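Local atomic coordinates of carbamate kinase (Aeropyrum pernix, PDB entry 2E9Y), a protein that probably catalyses the reversible transfer of a phosphate group between ATP and carbamate, yielding carbamoyl phosphate and ADP, as a carbamate kinase of the amino acid kinase family. Residues S259-Y264 / G268-G273; P277-A282 / A293-L298; P198-P203 / E208-V213; S115-D120 / A212-D217; P135-E140 / Y149-K154. One frame throughout, in Å; residues are numbered along the deposited sequence.

Contact 1. Residues S259-Y264 / G268-G273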
# COMPACT_ATOMS: atom_id res chain seq x y z
N SER A 259 13.12 7.03 -34.51
CA SER A 259 12.67 6.49 -35.79
C SER A 259 13.50 5.28 -36.20
O SER A 259 12.99 4.34 -36.80
CB SER A 259 12.75 7.56 -36.88
OG SER A 259 14.09 7.97 -37.09
N GLU A 260 14.79 5.32 -35.89
CA GLU A 260 15.67 4.21 -36.23
C GLU A 260 15.41 3.01 -35.32
O GLU A 260 15.38 1.87 -35.79
CB GLU A 260 17.13 4.64 -36.15
CG GLU A 260 17.55 5.51 -37.31
CD GLU A 260 17.48 4.77 -38.64
OE1 GLU A 260 18.33 3.89 -38.88
OE2 GLU A 260 16.56 5.06 -39.43
N LEU A 261 15.23 3.26 -34.03
CA LEU A 261 14.98 2.17 -33.10
C LEU A 261 13.64 1.51 -33.40
O LEU A 261 13.48 0.31 -33.22
CB LEU A 261 14.98 2.68 -31.65
CG LEU A 261 16.34 3.05 -31.05
CD1 LEU A 261 16.17 3.35 -29.57
CD2 LEU A 261 17.34 1.92 -31.24
N LYS A 262 12.68 2.31 -33.87
CA LYS A 262 11.35 1.80 -34.20
C LYS A 262 11.43 0.75 -35.31
O LYS A 262 10.65 -0.20 -35.33
CB LYS A 262 10.44 2.96 -34.62
CG LYS A 262 8.96 2.66 -34.48
CD LYS A 262 8.13 3.93 -34.61
CE LYS A 262 6.71 3.71 -34.12
NZ LYS A 262 5.92 4.97 -34.10
N LYS A 263 12.38 0.93 -36.23
CA LYS A 263 12.55 -0.03 -37.32
C LYS A 263 13.07 -1.35 -36.76
O LYS A 263 12.57 -2.42 -37.10
CB LYS A 263 13.55 0.50 -38.35
CG LYS A 263 13.13 1.77 -39.07
CD LYS A 263 14.22 2.19 -40.05
CE LYS A 263 13.90 3.51 -40.73
NZ LYS A 263 15.03 3.96 -41.59
N TYR A 264 14.09 -1.26 -35.91
CA TYR A 264 14.68 -2.45 -35.29
C TYR A 264 13.63 -3.18 -34.46
O TYR A 264 13.58 -4.41 -34.45
CB TYR A 264 15.86 -2.06 -34.40
CG TYR A 264 17.10 -1.65 -35.17
CD1 TYR A 264 17.76 -2.54 -36.01
CD2 TYR A 264 17.62 -0.35 -35.05
CE1 TYR A 264 18.90 -2.17 -36.72
CE2 TYR A 264 18.76 0.03 -35.76
CZ TYR A 264 19.39 -0.89 -36.59
OH TYR A 264 20.50 -0.51 -37.31
N GLY A 268 11.87 -7.51 -34.52
CA GLY A 268 12.14 -8.45 -33.45
C GLY A 268 13.55 -8.44 -32.89
O GLY A 268 14.00 -9.43 -32.31
N HIS A 269 14.25 -7.32 -33.05
CA HIS A 269 15.61 -7.19 -32.54
C HIS A 269 15.64 -7.15 -31.01
O HIS A 269 16.65 -7.50 -30.40
CB HIS A 269 16.25 -5.91 -33.08
CG HIS A 269 17.14 -6.13 -34.25
ND1 HIS A 269 18.47 -6.48 -34.12
CD2 HIS A 269 16.90 -6.07 -35.58
CE1 HIS A 269 19.01 -6.63 -35.32
NE2 HIS A 269 18.07 -6.39 -36.22
N PHE A 270 14.53 -6.74 -30.41
CA PHE A 270 14.46 -6.63 -28.96
C PHE A 270 13.43 -7.57 -28.34
O PHE A 270 12.22 -7.39 -28.52
CB PHE A 270 14.12 -5.18 -28.59
CG PHE A 270 14.96 -4.17 -29.33
CD1 PHE A 270 16.34 -4.15 -29.17
CD2 PHE A 270 14.37 -3.26 -30.20
CE1 PHE A 270 17.13 -3.24 -29.87
CE2 PHE A 270 15.14 -2.35 -30.91
CZ PHE A 270 16.53 -2.34 -30.75
N PRO A 271 13.90 -8.59 -27.60
CA PRO A 271 13.05 -9.59 -26.95
C PRO A 271 11.82 -8.99 -26.27
O PRO A 271 11.93 -8.12 -25.41
CB PRO A 271 14.00 -10.24 -25.94
CG PRO A 271 15.31 -10.19 -26.66
CD PRO A 271 15.31 -8.78 -27.23
N PRO A 272 10.63 -9.46 -26.66
CA PRO A 272 9.37 -8.97 -26.09
C PRO A 272 9.33 -9.10 -24.57
O PRO A 272 8.56 -8.41 -23.90
CB PRO A 272 8.32 -9.85 -26.76
CG PRO A 272 8.94 -10.15 -28.09
CD PRO A 272 10.37 -10.46 -27.71
N GLY A 273 10.16 -9.98 -24.03
CA GLY A 273 10.17 -10.19 -22.59
C GLY A 273 11.17 -9.37 -21.79
O GLY A 273 11.27 -9.55 -20.58
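The carbonyl oxygen of Y264 takes the backbone N-H of H269, N to O 3.3 Å, in a fairly straight bond with an N-H...O angle of 160°. It belongs to a Schellman motif that ends helix 258-266: G268 is the C-prime residue, and its positive phi turns the chain out of the helix and brings H269 back beside the last turn. CB of H269 lies 3.4 Å from the same Y264 O, so this oxygen is lined by apolar carbon as well as by its donor. The two rings meet in a T-shaped (edge-to-face) pair, planes at 82°. Y264 supplies the edge: its CD1 stands over one face of the imidazole, offset toward the rim and 3.7 Å from H269 CD2. The Y264 ring lies beside its own backbone N (chi1 -73°), a setting that carries it across to H269. One residue on, F270 turns inward beneath the helix end, its CE2 3.6 Å from Y264 CB. L261 adds a looser apolar contact, CD2 to F270 CZ 4.4 Å. V279 of helix 275-289 touches both L261 and F270, so the turn packs onto the next helix. E260 and K263, one helical turn apart, form a salt bridge along the helix surface. At the ring edge of F270, CE2 lies 3.9 Å from L261 O, close to the ring plane.

Contact 2. Residues P277-A282 / A293-L298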
# COMPACT_ATOMS: atom_id res chain seq x y z
N PRO A 277 9.86 -3.87 -24.59
CA PRO A 277 8.98 -2.88 -23.97
C PRO A 277 9.70 -1.59 -23.58
O PRO A 277 9.11 -0.51 -23.63
CB PRO A 277 8.44 -3.63 -22.75
CG PRO A 277 8.39 -5.04 -23.24
CD PRO A 277 9.72 -5.18 -23.94
N LYS A 278 10.96 -1.71 -23.18
CA LYS A 278 11.74 -0.55 -22.79
C LYS A 278 12.01 0.35 -23.99
O LYS A 278 11.93 1.58 -23.89
CB LYS A 278 13.05 -1.00 -22.13
CG LYS A 278 12.84 -1.67 -20.77
CD LYS A 278 14.12 -2.27 -20.22
CE LYS A 278 13.93 -2.74 -18.79
NZ LYS A 278 12.73 -3.61 -18.64
N VAL A 279 12.33 -0.26 -25.13
CA VAL A 279 12.58 0.51 -26.34
C VAL A 279 11.27 1.16 -26.79
O VAL A 279 11.25 2.32 -27.17
CB VAL A 279 13.14 -0.39 -27.48
CG1 VAL A 279 13.06 0.34 -28.82
CG2 VAL A 279 14.58 -0.76 -27.17
N GLU A 280 10.18 0.41 -26.71
CA GLU A 280 8.88 0.93 -27.11
C GLU A 280 8.53 2.13 -26.24
O GLU A 280 8.05 3.16 -26.73
CB GLU A 280 7.79 -0.14 -26.95
CG GLU A 280 6.46 0.25 -27.56
CD GLU A 280 5.33 -0.70 -27.20
OE1 GLU A 280 5.56 -1.93 -27.20
OE2 GLU A 280 4.22 -0.21 -26.91
N ALA A 281 8.76 2.00 -24.93
CA ALA A 281 8.48 3.05 -23.97
C ALA A 281 9.29 4.31 -24.26
O ALA A 281 8.77 5.42 -24.27
CB ALA A 281 8.78 2.56 -22.55
N ALA A 282 10.59 4.12 -24.51
CA ALA A 282 11.47 5.25 -24.81
C ALA A 282 11.01 5.98 -26.07
O ALA A 282 10.93 7.21 -26.09
CB ALA A 282 12.91 4.76 -24.98
N ALA A 293 14.91 10.39 -24.16
CA ALA A 293 14.66 9.34 -23.17
C ALA A 293 15.97 8.57 -23.14
O ALA A 293 16.68 8.52 -24.14
CB ALA A 293 13.52 8.44 -23.62
N VAL A 294 16.30 7.97 -22.01
CA VAL A 294 17.54 7.22 -21.94
C VAL A 294 17.35 5.87 -21.24
O VAL A 294 16.60 5.75 -20.28
CB VAL A 294 18.64 8.04 -21.23
CG1 VAL A 294 18.20 8.39 -19.81
CG2 VAL A 294 19.95 7.27 -21.22
N ILE A 295 18.02 4.85 -21.77
CA ILE A 295 17.96 3.50 -21.22
C ILE A 295 19.38 3.11 -20.83
O ILE A 295 20.28 3.09 -21.67
CB ILE A 295 17.42 2.50 -22.25
CG1 ILE A 295 15.99 2.87 -22.64
CG2 ILE A 295 17.47 1.08 -21.67
CD1 ILE A 295 15.44 2.08 -23.81
N GLY A 296 19.58 2.81 -19.55
CA GLY A 296 20.91 2.44 -19.10
C GLY A 296 20.95 1.53 -17.89
O GLY A 296 19.93 0.99 -17.46
N SER A 297 22.15 1.38 -17.34
CA SER A 297 22.39 0.53 -16.17
C SER A 297 22.12 1.25 -14.85
O SER A 297 22.42 2.44 -14.71
CB SER A 297 23.85 0.05 -16.21
OG SER A 297 24.16 -0.75 -15.09
N LEU A 298 21.56 0.52 -13.89
CA LEU A 298 21.28 1.09 -12.57
C LEU A 298 22.59 1.57 -11.97
O LEU A 298 22.66 2.64 -11.36
CB LEU A 298 20.65 0.04 -11.65
CG LEU A 298 20.53 0.38 -10.16
CD1 LEU A 298 19.65 1.61 -9.97
CD2 LEU A 298 19.94 -0.81 -9.41
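Helix 277-282 lies almost antiparallel to strand 293-297, their axes 8.8 Å apart at closest approach and their directions 157° apart. I295 makes the largest share of the contact. Its CG1 sits beside the backbone N (chi1 -62°), and the extended chain beyond it drives CD1 into the helix, 3.5 Å from K278 O. That oxygen already accepts the N-H of A282, so the methyl lies against a satisfied turn of helix. CD1 also reaches A282 CB at 3.9 Å. In this alpha/beta fold, helix 275-289 leads into strand 293-297, which runs parallel to strand 231-236 in the main sheet; the helix covers the face of the sheet from which A293 and I295 project. Toward the first residue of the strand the spacing narrows: A282 CB meets A293 CB at 4.0 Å, and two methyl groups let the backbones come close. K278 starts toward the strand with its CB, but its chain turns off and NZ forms a salt bridge with D217 of helix 216-226.

Contact 3. Residues P198-P203 / E208-V213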
# COMPACT_ATOMS: atom_id res chain seq x y z
N PRO A 198 -4.61 -1.78 -12.66
CA PRO A 198 -5.48 -1.58 -13.81
C PRO A 198 -6.93 -1.44 -13.45
O PRO A 198 -7.52 -2.24 -12.73
CB PRO A 198 -5.38 -2.79 -14.72
CG PRO A 198 -4.28 -3.67 -14.20
CD PRO A 198 -4.08 -3.13 -12.70
N VAL A 199 -7.50 -0.39 -14.01
CA VAL A 199 -8.92 -0.24 -13.96
C VAL A 199 -9.45 0.10 -15.34
O VAL A 199 -8.72 0.51 -16.24
CB VAL A 199 -9.20 0.92 -13.01
CG1 VAL A 199 -8.68 0.58 -11.62
CG2 VAL A 199 -8.49 2.17 -13.51
N VAL A 200 -10.75 -0.19 -15.53
CA VAL A 200 -11.42 0.17 -16.79
C VAL A 200 -12.61 1.07 -16.50
O VAL A 200 -13.20 1.04 -15.43
CB VAL A 200 -11.90 -1.12 -17.48
CG1 VAL A 200 -10.70 -1.99 -17.88
CG2 VAL A 200 -12.80 -1.91 -16.55
N GLU A 201 -12.94 1.95 -17.48
CA GLU A 201 -14.14 2.75 -17.28
C GLU A 201 -15.38 1.97 -17.70
O GLU A 201 -15.49 1.46 -18.81
CB GLU A 201 -14.00 4.02 -18.13
CG GLU A 201 -12.55 4.45 -18.31
CD GLU A 201 -12.42 5.26 -19.58
OE1 GLU A 201 -12.68 6.45 -19.54
OE2 GLU A 201 -12.06 4.68 -20.60
N ARG A 202 -16.30 1.85 -16.73
CA ARG A 202 -17.57 1.24 -17.02
C ARG A 202 -18.59 2.30 -17.38
O ARG A 202 -18.37 3.49 -17.19
CB ARG A 202 -18.04 0.48 -15.78
CG ARG A 202 -17.10 -0.64 -15.37
CD ARG A 202 -16.92 -1.75 -16.42
NE ARG A 202 -16.23 -2.89 -15.80
CZ ARG A 202 -15.76 -3.90 -16.58
NH1 ARG A 202 -15.91 -3.87 -17.89
NH2 ARG A 202 -15.12 -4.91 -15.99
N PRO A 203 -19.76 1.91 -17.91
CA PRO A 203 -20.75 2.93 -18.27
C PRO A 203 -21.18 3.75 -17.06
O PRO A 203 -21.48 3.20 -16.00
CB PRO A 203 -21.90 2.09 -18.84
CG PRO A 203 -21.82 0.84 -18.03
CD PRO A 203 -20.33 0.55 -18.02
N GLU A 208 -13.53 0.50 -12.56
CA GLU A 208 -13.58 -0.82 -11.95
C GLU A 208 -12.24 -1.52 -12.11
O GLU A 208 -11.72 -1.62 -13.21
CB GLU A 208 -14.67 -1.66 -12.61
CG GLU A 208 -14.89 -3.01 -11.96
CD GLU A 208 -15.91 -3.85 -12.71
OE1 GLU A 208 -17.02 -3.34 -12.97
OE2 GLU A 208 -15.60 -5.02 -13.04
N PRO A 209 -11.67 -2.00 -11.00
CA PRO A 209 -10.40 -2.70 -11.05
C PRO A 209 -10.55 -3.99 -11.85
O PRO A 209 -11.59 -4.64 -11.84
CB PRO A 209 -9.97 -3.02 -9.62
CG PRO A 209 -11.01 -2.44 -8.66
CD PRO A 209 -12.22 -2.14 -9.66
N VAL A 210 -9.52 -4.40 -12.58
CA VAL A 210 -9.59 -5.64 -13.35
C VAL A 210 -8.35 -6.49 -13.08
O VAL A 210 -7.29 -5.97 -12.71
CB VAL A 210 -9.69 -5.39 -14.87
CG1 VAL A 210 -11.02 -4.72 -15.19
CG2 VAL A 210 -8.53 -4.53 -15.35
N GLU A 211 -8.47 -7.81 -13.25
CA GLU A 211 -7.33 -8.68 -13.03
C GLU A 211 -6.48 -8.70 -14.28
O GLU A 211 -6.80 -9.38 -15.26
CB GLU A 211 -7.77 -10.09 -12.65
CG GLU A 211 -8.20 -10.23 -11.20
CD GLU A 211 -8.29 -11.67 -10.76
OE1 GLU A 211 -9.19 -12.39 -11.25
OE2 GLU A 211 -7.46 -12.10 -9.93
N ALA A 212 -5.40 -7.93 -14.25
CA ALA A 212 -4.49 -7.83 -15.37
C ALA A 212 -3.23 -7.15 -14.85
O ALA A 212 -3.21 -6.65 -13.72
CB ALA A 212 -5.11 -6.99 -16.48
N VAL A 213 -2.18 -7.16 -15.66
CA VAL A 213 -0.95 -6.48 -15.27
C VAL A 213 -0.65 -5.47 -16.37
O VAL A 213 -1.10 -5.61 -17.51
CB VAL A 213 0.23 -7.47 -15.12
CG1 VAL A 213 -0.05 -8.43 -13.97
CG2 VAL A 213 0.46 -8.23 -16.41
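R202 reaches across the hairpin to E208. Its CB is directed at the partner segment; CG follows beside the backbone N and comes 3.6 Å from E208 OE1. A bend at chi2 (-62°) then folds the chain back along the hairpin, and CD passes the same oxygen. NE donates to E208 OE1 at 3.0 Å, a weak bond within a salt bridge, while NH2 donates to E208 OE2 at 3.0 Å. The two charged groups are not coplanar: guanidinium and carboxylate planes are 56° apart, and NH2 approaches OE2 from well above the carboxylate plane, although OE2 lies near the plane of the guanidinium. Over one guanidinium face sits V200 CG2, 3.5 Å above the plane. V200 crosses V210 at about a right angle, CG2 to CG1 3.6 Å. The backbones are joined at the hydrogen-bonded pair V200 and E208, whose N-H groups are donated both ways, V200 N to E208 O and E208 N to V200 O each 2.9 Å. V210 N adds a bond to P198 O at 2.9 Å, and V199 stands opposite P209 in a non-hydrogen-bonded pair. P209 also packs on H95 of the second subunit. Strands 197-201 and 207-209 thus form an antiparallel beta hairpin, attached to the main sheet of the amino acid kinase fold through strand 112-119.

Contact 4. Residues S115-D120 / A212-D217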
# COMPACT_ATOMS: atom_id res chain seq x y z
N SER A 115 -1.21 3.76 -6.92
CA SER A 115 -1.42 4.26 -8.28
C SER A 115 -2.26 3.29 -9.14
O SER A 115 -1.99 2.10 -9.22
CB SER A 115 -0.05 4.45 -8.90
OG SER A 115 0.69 5.35 -8.08
N ARG A 116 -3.32 3.85 -9.78
CA ARG A 116 -4.11 3.06 -10.73
C ARG A 116 -3.84 3.51 -12.16
O ARG A 116 -3.53 4.67 -12.41
CB ARG A 116 -5.59 3.30 -10.44
CG ARG A 116 -6.09 2.72 -9.11
CD ARG A 116 -7.41 3.36 -8.67
NE ARG A 116 -7.20 4.80 -8.51
CZ ARG A 116 -8.26 5.60 -8.25
NH1 ARG A 116 -9.49 5.13 -8.14
NH2 ARG A 116 -8.04 6.92 -8.10
N VAL A 117 -3.95 2.59 -13.11
CA VAL A 117 -3.70 2.91 -14.51
C VAL A 117 -4.93 2.50 -15.33
O VAL A 117 -5.43 1.39 -15.19
CB VAL A 117 -2.46 2.16 -15.05
CG1 VAL A 117 -2.28 2.43 -16.53
CG2 VAL A 117 -1.23 2.62 -14.29
N LEU A 118 -5.41 3.42 -16.15
CA LEU A 118 -6.58 3.15 -17.00
C LEU A 118 -6.17 2.35 -18.23
O LEU A 118 -5.20 2.69 -18.91
CB LEU A 118 -7.22 4.48 -17.44
CG LEU A 118 -8.50 4.39 -18.29
CD1 LEU A 118 -9.63 3.85 -17.43
CD2 LEU A 118 -8.87 5.75 -18.84
N VAL A 119 -6.90 1.27 -18.52
CA VAL A 119 -6.63 0.46 -19.70
C VAL A 119 -7.93 0.36 -20.49
O VAL A 119 -9.00 0.68 -19.96
CB VAL A 119 -6.11 -0.96 -19.32
CG1 VAL A 119 -4.80 -0.83 -18.55
CG2 VAL A 119 -7.14 -1.71 -18.49
N ASP A 120 -7.85 -0.07 -21.75
CA ASP A 120 -9.04 -0.18 -22.59
C ASP A 120 -9.57 -1.60 -22.65
O ASP A 120 -8.82 -2.55 -22.90
CB ASP A 120 -8.72 0.32 -24.00
CG ASP A 120 -9.97 0.60 -24.82
OD1 ASP A 120 -10.79 -0.33 -24.99
OD2 ASP A 120 -10.14 1.75 -25.28
N ALA A 212 -5.40 -7.93 -14.25
CA ALA A 212 -4.49 -7.83 -15.37
C ALA A 212 -3.23 -7.15 -14.85
O ALA A 212 -3.21 -6.65 -13.72
CB ALA A 212 -5.11 -6.99 -16.48
N VAL A 213 -2.18 -7.16 -15.66
CA VAL A 213 -0.95 -6.48 -15.27
C VAL A 213 -0.65 -5.47 -16.37
O VAL A 213 -1.10 -5.61 -17.51
CB VAL A 213 0.23 -7.47 -15.12
CG1 VAL A 213 -0.05 -8.43 -13.97
CG2 VAL A 213 0.46 -8.23 -16.41
N VAL A 214 0.10 -4.43 -16.02
CA VAL A 214 0.47 -3.41 -16.99
C VAL A 214 1.99 -3.31 -16.98
O VAL A 214 2.60 -3.29 -15.92
CB VAL A 214 -0.15 -2.05 -16.60
CG1 VAL A 214 0.33 -0.95 -17.55
CG2 VAL A 214 -1.67 -2.16 -16.64
N ASP A 215 2.59 -3.27 -18.17
CA ASP A 215 4.04 -3.18 -18.28
C ASP A 215 4.51 -1.91 -17.57
O ASP A 215 4.05 -0.80 -17.86
CB ASP A 215 4.45 -3.12 -19.76
CG ASP A 215 5.95 -3.15 -19.94
OD1 ASP A 215 6.58 -2.08 -19.82
OD2 ASP A 215 6.49 -4.24 -20.19
N LYS A 216 5.44 -2.06 -16.63
CA LYS A 216 5.92 -0.92 -15.86
C LYS A 216 6.66 0.12 -16.69
O LYS A 216 6.66 1.30 -16.35
CB LYS A 216 6.81 -1.39 -14.71
CG LYS A 216 8.10 -2.09 -15.13
CD LYS A 216 9.25 -1.10 -15.25
CE LYS A 216 10.58 -1.82 -15.36
NZ LYS A 216 11.71 -0.86 -15.40
N ASP A 217 7.29 -0.31 -17.78
CA ASP A 217 8.02 0.64 -18.61
C ASP A 217 7.06 1.45 -19.48
O ASP A 217 7.19 2.67 -19.59
CB ASP A 217 9.06 -0.10 -19.46
CG ASP A 217 10.15 -0.70 -18.61
OD1 ASP A 217 10.72 0.04 -17.78
OD2 ASP A 217 10.45 -1.91 -18.75
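V214 alone carries the contact from its side, meeting V117 and V119, and the chain comes to it through two residues that lie farther off. A212 directs its methyl toward strand 112-119 but packs on P168 instead, and V213 leads on to V214, whose isopropyl group faces the strand. CG1 stands opposite the backbone N (chi1 175°) and CG2 beside it, which spreads the two methyls over two strand residues. CG2 touches V119 CG1 at 3.9 Å, the side chains sliding past each other in opposite directions; CG1 makes a looser approach to V117 CG1, 4.4 Å. P170 and P198 also pack on V214. D215 follows as N-cap of helix 216-226: its OD1 accepts weakly from D217 N at 2.8 Å and also from L218 N. In one of two conformers K216 forms a salt bridge with D217 through OD1, and D217 OD2 holds a second lysine, K278. With V117 and V119 on one face of their strand and L118 turned away between them, the loop leading into the N-capped helix 216-226 packs on the main sheet of the alpha/beta amino acid kinase fold.

Contact 5. Residues P135-E140 / Y149-K154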
# COMPACT_ATOMS: atom_id res chain seq x y z
N PRO A 135 1.37 -19.74 -9.01
CA PRO A 135 1.89 -21.11 -8.95
C PRO A 135 1.45 -22.00 -10.09
O PRO A 135 0.71 -21.58 -10.98
CB PRO A 135 1.35 -21.60 -7.62
CG PRO A 135 -0.02 -21.01 -7.63
CD PRO A 135 0.21 -19.59 -8.11
N ILE A 136 1.92 -23.24 -10.05
CA ILE A 136 1.56 -24.23 -11.04
C ILE A 136 0.25 -24.85 -10.59
O ILE A 136 0.10 -25.22 -9.42
CB ILE A 136 2.65 -25.31 -11.15
CG1 ILE A 136 3.91 -24.68 -11.74
CG2 ILE A 136 2.15 -26.48 -11.99
CD1 ILE A 136 5.13 -25.57 -11.67
N TYR A 137 -0.71 -24.93 -11.51
CA TYR A 137 -2.02 -25.50 -11.21
C TYR A 137 -2.15 -26.87 -11.84
O TYR A 137 -1.60 -27.12 -12.92
CB TYR A 137 -3.13 -24.61 -11.76
CG TYR A 137 -3.26 -23.28 -11.07
CD1 TYR A 137 -2.55 -22.17 -11.52
CD2 TYR A 137 -4.11 -23.13 -9.97
CE1 TYR A 137 -2.69 -20.93 -10.90
CE2 TYR A 137 -4.26 -21.89 -9.35
CZ TYR A 137 -3.55 -20.80 -9.82
OH TYR A 137 -3.69 -19.56 -9.21
N GLY A 138 -2.89 -27.75 -11.17
CA GLY A 138 -3.12 -29.09 -11.69
C GLY A 138 -4.24 -29.03 -12.71
O GLY A 138 -5.02 -28.09 -12.72
N ARG A 139 -4.32 -30.04 -13.56
CA ARG A 139 -5.34 -30.08 -14.59
C ARG A 139 -6.77 -29.92 -14.06
O ARG A 139 -7.53 -29.08 -14.55
CB ARG A 139 -5.24 -31.38 -15.38
CG ARG A 139 -6.28 -31.53 -16.47
CD ARG A 139 -6.14 -32.87 -17.17
NE ARG A 139 -7.23 -33.10 -18.11
CZ ARG A 139 -7.32 -34.16 -18.91
NH1 ARG A 139 -6.37 -35.10 -18.88
NH2 ARG A 139 -8.35 -34.29 -19.73
N GLU A 140 -7.13 -30.73 -13.08
CA GLU A 140 -8.47 -30.68 -12.51
C GLU A 140 -8.81 -29.32 -11.92
O GLU A 140 -9.89 -28.78 -12.17
CB GLU A 140 -8.64 -31.77 -11.45
CG GLU A 140 -8.48 -33.18 -12.00
CD GLU A 140 -9.33 -33.42 -13.25
OE1 GLU A 140 -10.56 -33.22 -13.18
OE2 GLU A 140 -8.76 -33.81 -14.29
N TYR A 149 -14.64 -19.36 -12.89
CA TYR A 149 -14.30 -17.94 -13.00
C TYR A 149 -13.89 -17.51 -14.40
O TYR A 149 -13.57 -16.34 -14.63
CB TYR A 149 -13.17 -17.58 -12.03
CG TYR A 149 -13.42 -17.94 -10.59
CD1 TYR A 149 -14.54 -17.46 -9.90
CD2 TYR A 149 -12.49 -18.71 -9.88
CE1 TYR A 149 -14.73 -17.74 -8.55
CE2 TYR A 149 -12.68 -18.99 -8.53
CZ TYR A 149 -13.79 -18.50 -7.87
OH TYR A 149 -13.95 -18.77 -6.53
N GLY A 150 -13.87 -18.45 -15.34
CA GLY A 150 -13.48 -18.11 -16.69
C GLY A 150 -12.00 -17.80 -16.81
O GLY A 150 -11.58 -17.07 -17.72
N TRP A 151 -11.19 -18.34 -15.90
CA TRP A 151 -9.75 -18.12 -15.94
C TRP A 151 -9.16 -18.79 -17.17
O TRP A 151 -9.70 -19.76 -17.68
CB TRP A 151 -9.10 -18.70 -14.68
CG TRP A 151 -9.29 -17.87 -13.46
CD1 TRP A 151 -10.25 -16.93 -13.24
CD2 TRP A 151 -8.52 -17.94 -12.25
NE1 TRP A 151 -10.13 -16.40 -11.98
CE2 TRP A 151 -9.07 -17.00 -11.35
CE3 TRP A 151 -7.41 -18.69 -11.85
CZ2 TRP A 151 -8.55 -16.81 -10.06
CZ3 TRP A 151 -6.89 -18.50 -10.57
CH2 TRP A 151 -7.47 -17.56 -9.69
N VAL A 152 -8.03 -18.25 -17.64
CA VAL A 152 -7.35 -18.80 -18.80
C VAL A 152 -6.00 -19.37 -18.38
O VAL A 152 -5.28 -18.75 -17.59
CB VAL A 152 -7.14 -17.72 -19.87
CG1 VAL A 152 -6.41 -18.31 -21.06
CG2 VAL A 152 -8.48 -17.14 -20.29
N PHE A 153 -5.66 -20.53 -18.92
CA PHE A 153 -4.40 -21.19 -18.58
C PHE A 153 -3.55 -21.54 -19.79
O PHE A 153 -4.04 -21.63 -20.91
CB PHE A 153 -4.68 -22.48 -17.81
CG PHE A 153 -5.31 -22.26 -16.47
CD1 PHE A 153 -6.69 -22.15 -16.35
CD2 PHE A 153 -4.53 -22.13 -15.33
CE1 PHE A 153 -7.28 -21.91 -15.11
CE2 PHE A 153 -5.11 -21.89 -14.09
CZ PHE A 153 -6.49 -21.78 -13.98
N LYS A 154 -2.26 -21.74 -19.54
CA LYS A 154 -1.32 -22.16 -20.56
C LYS A 154 -0.59 -23.36 -19.97
O LYS A 154 -0.23 -23.37 -18.80
CB LYS A 154 -0.31 -21.06 -20.90
CG LYS A 154 -0.74 -20.18 -22.05
CD LYS A 154 0.33 -19.15 -22.40
CE LYS A 154 -0.05 -18.36 -23.65
NZ LYS A 154 -1.43 -17.80 -23.55
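Y137 and F153 make the close part of this contact, a T-shaped (edge-to-face) pair with ring planes at 74° and centroids 5.4 Å apart. F153 gives the edge: its CE2 points at one face of the tyrosine ring, 3.6 Å from Y137 CD1 and 3.8 Å from Y137 CG, so the overlap falls near the ring's attached end. Y137 CG lies beside its backbone N (chi1 -68°), which sends the ring toward F153; the two side chains cross at about a right angle. The far end of the tyrosine meets W151, whose CZ3 is 3.6 Å from Y137 OH; the hydroxyl oxygen lies at the indole edge, near its plane, and its weak hydrogen bond goes to E67. Strands 136-137 and 152-155 both pair with strand 161-165 in the small antiparallel sheet of the protruding subdomain known from carbamate kinases, and the intervening helix 139-149 covers the aromatic cluster. L145 of that helix touches all three rings, and R163 makes a cation-pi contact with W151. Even at their nearest, Y137 CA and F153 CA are 8.9 Å apart, so side chains alone bridge the segments. The solvent side is looser. I136 and V152, which flank the ring-bearing residues, are exposed, as are G138 at the N-cap of helix 139-149 and G150 just beyond its end.

How the contacts relate
Contact 4 opens first along the chain, at residue 115, and its span includes contact 5 and most of contact 3, with which it shares A212 and V213; contacts 1 and 2 follow. Contacts 3 and 4 are 9 Å apart between centres and join through neighbouring strands 197-201 and 112-119 of the main sheet. Contacts 1 and 2, 12 Å apart between centres, meet where helix 258-266 precedes helix 275-289. Contacts 2 and 4, with centres 18 Å apart, are tied by the salt bridge of K278 and D217. Contact 5 stands apart in the small sheet, about 33 Å from contact 2 between centres, its W151 only grazing E211 of contact 3. The protein thus pairs a main alpha/beta body with a projecting subdomain.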